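Local coordinates for protein putative enoyl-CoA hydratase/isomerase (Mycobacterium abscessus, PDB 4MI2) that probably isomerises the ring epoxide of phenylacetyl-CoA during phenylacetate degradation, acting as a trimeric member of the crotonase (enoyl-CoA hydratase/isomerase) superfamily, at residues K63-G68 and L120-G125; P95-L100 and D149-A154. All coordinates share one frame; numbering follows the deposited sequence.

Interaction 1: K63-G68 and L120-G125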
loop_
_atom_site.group_PDB
_atom_site.type_symbol
_atom_site.label_atom_id
_atom_site.label_comp_id
_atom_site.label_asym_id
_atom_site.label_seq_id
_atom_site.Cartn_x
_atom_site.Cartn_y
_atom_site.Cartn_z
ATOM N N LYS B 63 -7.962 -18.940 25.648
ATOM C CA LYS B 63 -7.089 -17.766 25.712
ATOM C C LYS B 63 -6.460 -17.370 24.371
ATOM O O LYS B 63 -6.081 -16.219 24.199
ATOM C CB LYS B 63 -5.971 -17.983 26.751
ATOM N N ASN B 64 -6.352 -18.296 23.426
ATOM C CA ASN B 64 -5.631 -18.020 22.182
ATOM C C ASN B 64 -6.447 -18.282 20.928
ATOM O O ASN B 64 -7.045 -19.349 20.779
ATOM C CB ASN B 64 -4.341 -18.832 22.157
ATOM C CG ASN B 64 -3.405 -18.467 23.308
ATOM O OD1 ASN B 64 -3.139 -17.288 23.559
ATOM N ND2 ASN B 64 -2.912 -19.473 24.010
ATOM N N PHE B 65 -6.463 -17.307 20.020
ATOM C CA PHE B 65 -7.250 -17.412 18.788
ATOM C C PHE B 65 -6.872 -18.674 18.010
ATOM O O PHE B 65 -7.715 -19.537 17.760
ATOM C CB PHE B 65 -7.054 -16.161 17.909
ATOM C CG PHE B 65 -7.775 -16.224 16.588
ATOM C CD1 PHE B 65 -9.134 -15.962 16.509
ATOM C CD2 PHE B 65 -7.097 -16.556 15.427
ATOM C CE1 PHE B 65 -9.800 -16.037 15.299
ATOM C CE2 PHE B 65 -7.752 -16.623 14.216
ATOM C CZ PHE B 65 -9.107 -16.368 14.150
ATOM N N CYS B 66 -5.599 -18.771 17.628
ATOM C CA CYS B 66 -5.126 -19.900 16.829
ATOM C C CYS B 66 -3.606 -19.879 16.683
ATOM O O CYS B 66 -3.047 -18.949 16.105
ATOM C CB CYS B 66 -5.770 -19.869 15.439
ATOM S SG CYS B 66 -5.341 -21.278 14.393
ATOM N N VAL B 67 -2.948 -20.919 17.190
ATOM C CA VAL B 67 -1.498 -21.020 17.090
ATOM C C VAL B 67 -1.024 -21.643 15.781
ATOM O O VAL B 67 0.171 -21.851 15.609
ATOM C CB VAL B 67 -0.848 -21.769 18.285
ATOM C CG1 VAL B 67 -1.128 -21.031 19.586
ATOM C CG2 VAL B 67 -1.283 -23.237 18.355
ATOM N N GLY B 68 -1.943 -21.927 14.856
ATOM C CA GLY B 68 -1.575 -22.467 13.546
ATOM C C GLY B 68 -1.574 -23.986 13.512
ATOM O O GLY B 68 -2.268 -24.631 14.300
ATOM N N LEU B 120 -2.848 -16.448 11.876
ATOM C CA LEU B 120 -2.729 -15.093 11.365
ATOM C C LEU B 120 -3.314 -15.009 9.953
ATOM O O LEU B 120 -4.051 -14.084 9.644
ATOM C CB LEU B 120 -1.263 -14.641 11.384
ATOM C CG LEU B 120 -0.960 -13.177 11.076
ATOM C CD1 LEU B 120 -1.672 -12.254 12.051
ATOM C CD2 LEU B 120 0.551 -12.932 11.117
ATOM N N GLY B 121 -3.009 -15.991 9.110
ATOM C CA GLY B 121 -3.522 -16.022 7.735
ATOM C C GLY B 121 -5.033 -15.980 7.712
ATOM O O GLY B 121 -5.645 -15.268 6.915
ATOM N N LEU B 122 -5.626 -16.744 8.616
ATOM C CA LEU B 122 -7.066 -16.871 8.719
ATOM C C LEU B 122 -7.655 -15.547 9.172
ATOM O O LEU B 122 -8.642 -15.053 8.598
ATOM C CB LEU B 122 -7.387 -18.001 9.704
ATOM C CG LEU B 122 -8.829 -18.401 9.973
ATOM C CD1 LEU B 122 -9.531 -18.921 8.727
ATOM C CD2 LEU B 122 -8.802 -19.473 11.049
ATOM N N ALA B 123 -7.031 -14.943 10.180
ATOM C CA ALA B 123 -7.498 -13.654 10.683
ATOM C C ALA B 123 -7.411 -12.535 9.649
ATOM O O ALA B 123 -8.303 -11.673 9.588
ATOM C CB ALA B 123 -6.731 -13.261 11.937
ATOM N N LEU B 124 -6.344 -12.529 8.852
ATOM C CA LEU B 124 -6.160 -11.470 7.859
ATOM C C LEU B 124 -7.062 -11.622 6.630
ATOM O O LEU B 124 -7.190 -10.682 5.843
ATOM C CB LEU B 124 -4.680 -11.330 7.441
ATOM C CG LEU B 124 -3.643 -11.104 8.567
ATOM C CD1 LEU B 124 -2.325 -10.563 8.018
ATOM C CD2 LEU B 124 -4.155 -10.193 9.668
ATOM N N GLY B 125 -7.695 -12.779 6.466
ATOM C CA GLY B 125 -8.711 -12.953 5.418
ATOM C C GLY B 125 -10.068 -12.330 5.746
ATOM O O GLY B 125 -10.925 -12.215 4.871
#
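Phe-65 reaches from the loop that follows strand 55-60 to helix 118-124, where its ring meets Leu-122 and Ala-123 inside the crotonase fold. Everything converges on one corner of the ring, CE2. The CB methyl of Ala-123 lies 4.2 Å from Phe-65 CE2, while Leu-122 CD2 comes to 4.4 Å from that same Phe-65 CE2 from the other side of the ring plane, both on oblique approaches. Phe-65 gets there because its CG stands anti to the backbone N (chi1 177°), which throws the ring straight out from the loop toward the helix. Leu-122 answers with an extended chain of its own: CG is anti to N (chi1 -178°), and CD2 is the branch carried forward. The packing is loose van der Waals contact between buried apolar groups, and the ring also touches Val-109, Ile-111 and Cys-115, so it fills the space between the helix and its neighbouring strands. In crotonase-family enzymes this loop and the start of this helix supply the two backbone N-H groups of the oxyanion hole, and the contact joins those two elements. Asn-64 anchors the loop through bonds to Ala-114 and Ser-29. Farther along, the backbone N of Gly-68 donates to Cys-66 SG at 3.5 Å, with an N-H...S angle of 153°.

Interaction 2: P95-L100 and D149-A154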
loop_
_atom_site.group_PDB
_atom_site.type_symbol
_atom_site.label_atom_id
_atom_site.label_comp_id
_atom_site.label_asym_id
_atom_site.label_seq_id
_atom_site.Cartn_x
_atom_site.Cartn_y
_atom_site.Cartn_z
ATOM N N PRO B 95 -8.001 -24.691 0.325
ATOM C CA PRO B 95 -9.473 -24.598 0.243
ATOM C C PRO B 95 -10.116 -23.688 1.310
ATOM O O PRO B 95 -11.087 -22.982 1.016
ATOM C CB PRO B 95 -9.940 -26.051 0.425
ATOM C CG PRO B 95 -8.771 -26.889 0.029
ATOM C CD PRO B 95 -7.527 -26.086 0.331
ATOM N N VAL B 96 -9.576 -23.711 2.526
ATOM C CA VAL B 96 -10.058 -22.839 3.608
ATOM C C VAL B 96 -9.962 -21.354 3.227
ATOM O O VAL B 96 -10.930 -20.601 3.387
ATOM C CB VAL B 96 -9.302 -23.120 4.934
ATOM C CG1 VAL B 96 -9.445 -21.978 5.932
ATOM C CG2 VAL B 96 -9.813 -24.408 5.553
ATOM N N LEU B 97 -8.804 -20.943 2.723
ATOM C CA LEU B 97 -8.590 -19.547 2.361
ATOM C C LEU B 97 -9.463 -19.121 1.184
ATOM O O LEU B 97 -10.006 -18.015 1.190
ATOM C CB LEU B 97 -7.117 -19.262 2.081
ATOM C CG LEU B 97 -6.240 -18.866 3.283
ATOM C CD1 LEU B 97 -6.746 -17.570 3.905
ATOM C CD2 LEU B 97 -6.155 -19.972 4.329
ATOM N N GLU B 98 -9.629 -20.004 0.202
ATOM C CA GLU B 98 -10.520 -19.731 -0.920
ATOM C C GLU B 98 -11.967 -19.640 -0.452
ATOM O O GLU B 98 -12.702 -18.764 -0.898
ATOM C CB GLU B 98 -10.372 -20.787 -2.032
ATOM C CG GLU B 98 -8.940 -20.908 -2.521
ATOM C CD GLU B 98 -8.802 -21.307 -3.972
ATOM O OE1 GLU B 98 -8.481 -22.488 -4.230
ATOM O OE2 GLU B 98 -8.973 -20.436 -4.863
ATOM N N ALA B 99 -12.363 -20.532 0.458
ATOM C CA ALA B 99 -13.726 -20.540 0.975
ATOM C C ALA B 99 -14.009 -19.262 1.760
ATOM O O ALA B 99 -15.086 -18.684 1.650
ATOM C CB ALA B 99 -13.963 -21.769 1.838
ATOM N N LEU B 100 -13.036 -18.824 2.553
ATOM C CA LEU B 100 -13.142 -17.553 3.257
ATOM C C LEU B 100 -13.258 -16.410 2.239
ATOM O O LEU B 100 -14.167 -15.583 2.317
ATOM C CB LEU B 100 -11.943 -17.368 4.188
ATOM C CG LEU B 100 -11.811 -16.086 5.014
ATOM C CD1 LEU B 100 -13.074 -15.740 5.789
ATOM C CD2 LEU B 100 -10.629 -16.207 5.968
ATOM N N ASP B 149 2.325 -19.696 4.219
ATOM C CA ASP B 149 1.120 -20.243 3.633
ATOM C C ASP B 149 -0.120 -19.487 4.141
ATOM O O ASP B 149 0.003 -18.451 4.787
ATOM C CB ASP B 149 1.028 -21.762 3.835
ATOM C CG ASP B 149 1.080 -22.189 5.295
ATOM O OD1 ASP B 149 0.238 -21.717 6.095
ATOM O OD2 ASP B 149 1.949 -23.045 5.623
ATOM N N SER B 150 -1.304 -19.974 3.782
ATOM C CA SER B 150 -2.562 -19.344 4.176
ATOM C C SER B 150 -2.697 -17.908 3.660
ATOM O O SER B 150 -3.333 -17.073 4.308
ATOM C CB SER B 150 -2.726 -19.394 5.702
ATOM O OG SER B 150 -2.579 -20.715 6.165
ATOM N N ALA B 151 -2.104 -17.650 2.490
ATOM C CA ALA B 151 -2.175 -16.368 1.778
ATOM C C ALA B 151 -1.413 -15.216 2.445
ATOM O O ALA B 151 -1.489 -14.056 1.999
ATOM C CB ALA B 151 -3.619 -15.969 1.533
ATOM N N LEU B 152 -0.638 -15.548 3.471
ATOM C CA LEU B 152 0.026 -14.551 4.304
ATOM C C LEU B 152 1.112 -13.778 3.561
ATOM O O LEU B 152 1.377 -12.623 3.897
ATOM C CB LEU B 152 0.597 -15.235 5.543
ATOM C CG LEU B 152 0.567 -14.545 6.897
ATOM C CD1 LEU B 152 -0.743 -13.830 7.206
ATOM C CD2 LEU B 152 0.864 -15.598 7.953
ATOM N N SER B 153 1.702 -14.385 2.525
ATOM C CA SER B 153 2.680 -13.694 1.674
ATOM C C SER B 153 2.056 -12.586 0.831
ATOM O O SER B 153 2.777 -11.780 0.229
ATOM C CB SER B 153 3.445 -14.676 0.763
ATOM O OG SER B 153 2.614 -15.263 -0.226
ATOM N N ALA B 154 0.726 -12.567 0.773
ATOM C CA ALA B 154 -0.022 -11.494 0.138
ATOM C C ALA B 154 -0.734 -10.614 1.178
ATOM O O ALA B 154 -0.590 -9.391 1.175
ATOM C CB ALA B 154 -1.034 -12.080 -0.833
#
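Leu-97 leaves helix 87-102 with its CG swung to chi1 -88°, and this lays its branched end against the backbone of Ser-150; Ser-150 in turn has its OG anti to the carbonyl carbon (chi1 -53°), which directs the hydroxyl back to Asp-149. The motif receiving the leucine is a type I' beta turn, Asp-149 to Leu-152, that leads into helix 152-160 of the crotonase fold, with Ala-151 as the N-cap residue. The two Leu-97 methyls share the work. CD1 lies 3.5 Å from Ser-150 O, with Leu-97 CG close behind at 3.6 Å from the same Ser-150 O. Leu-97 CD2 lies farther back along the chain, 3.7 Å from Ser-150 CB and equally near its CA. Leu-97 thus lies over the face of the Ser-150 to Ala-151 peptide as much as against a side chain, and CD1 completes the patch at 4.2 Å from Ala-151 CB. The turn itself is drawn together by the bond from Leu-152 N to Asp-149 O, 3.3 Å long.

This turn also faces the trimer interface. Ala-151 N donates to Glu-236 of the second subunit, whose Gln-240 bonds to Asp-149 OD2, so the turn is held both by the leucine of its own chain and by polar bonds from the second subunit. Tyr-93 and Ala-118 of its own chain pack on Ser-150 nearby. Pinning both carboxylate oxygens, one within the chain and one across the interface, should restrict rotation of the Asp-149 side chain. Within the chain, Ser-150 OG donates to Asp-149 OD1 at 3.0 Å, arriving on its anti side and 20° out of the carboxylate plane.

Both contacts are buried and made by van der Waals packing, with centres 12 Å apart, and helix 118-124 of interaction 1 lies against both partners of interaction 2. Leu-100 CD2 packs 3.5 Å from Leu-122 O, and Leu-152 CD1 sits 3.6 Å from Gly-121 CA, so the helix is wedged between helix 87-102 and the start of helix 152-160. Their settings differ. Interaction 1 is an aromatic-to-aliphatic contact deep in one chain, untouched by other subunits, whereas interaction 2 sets leucine methyls against a turn backbone whose polar groups bond to the second subunit. Together they connect the loop 63-68 to the trimer interface.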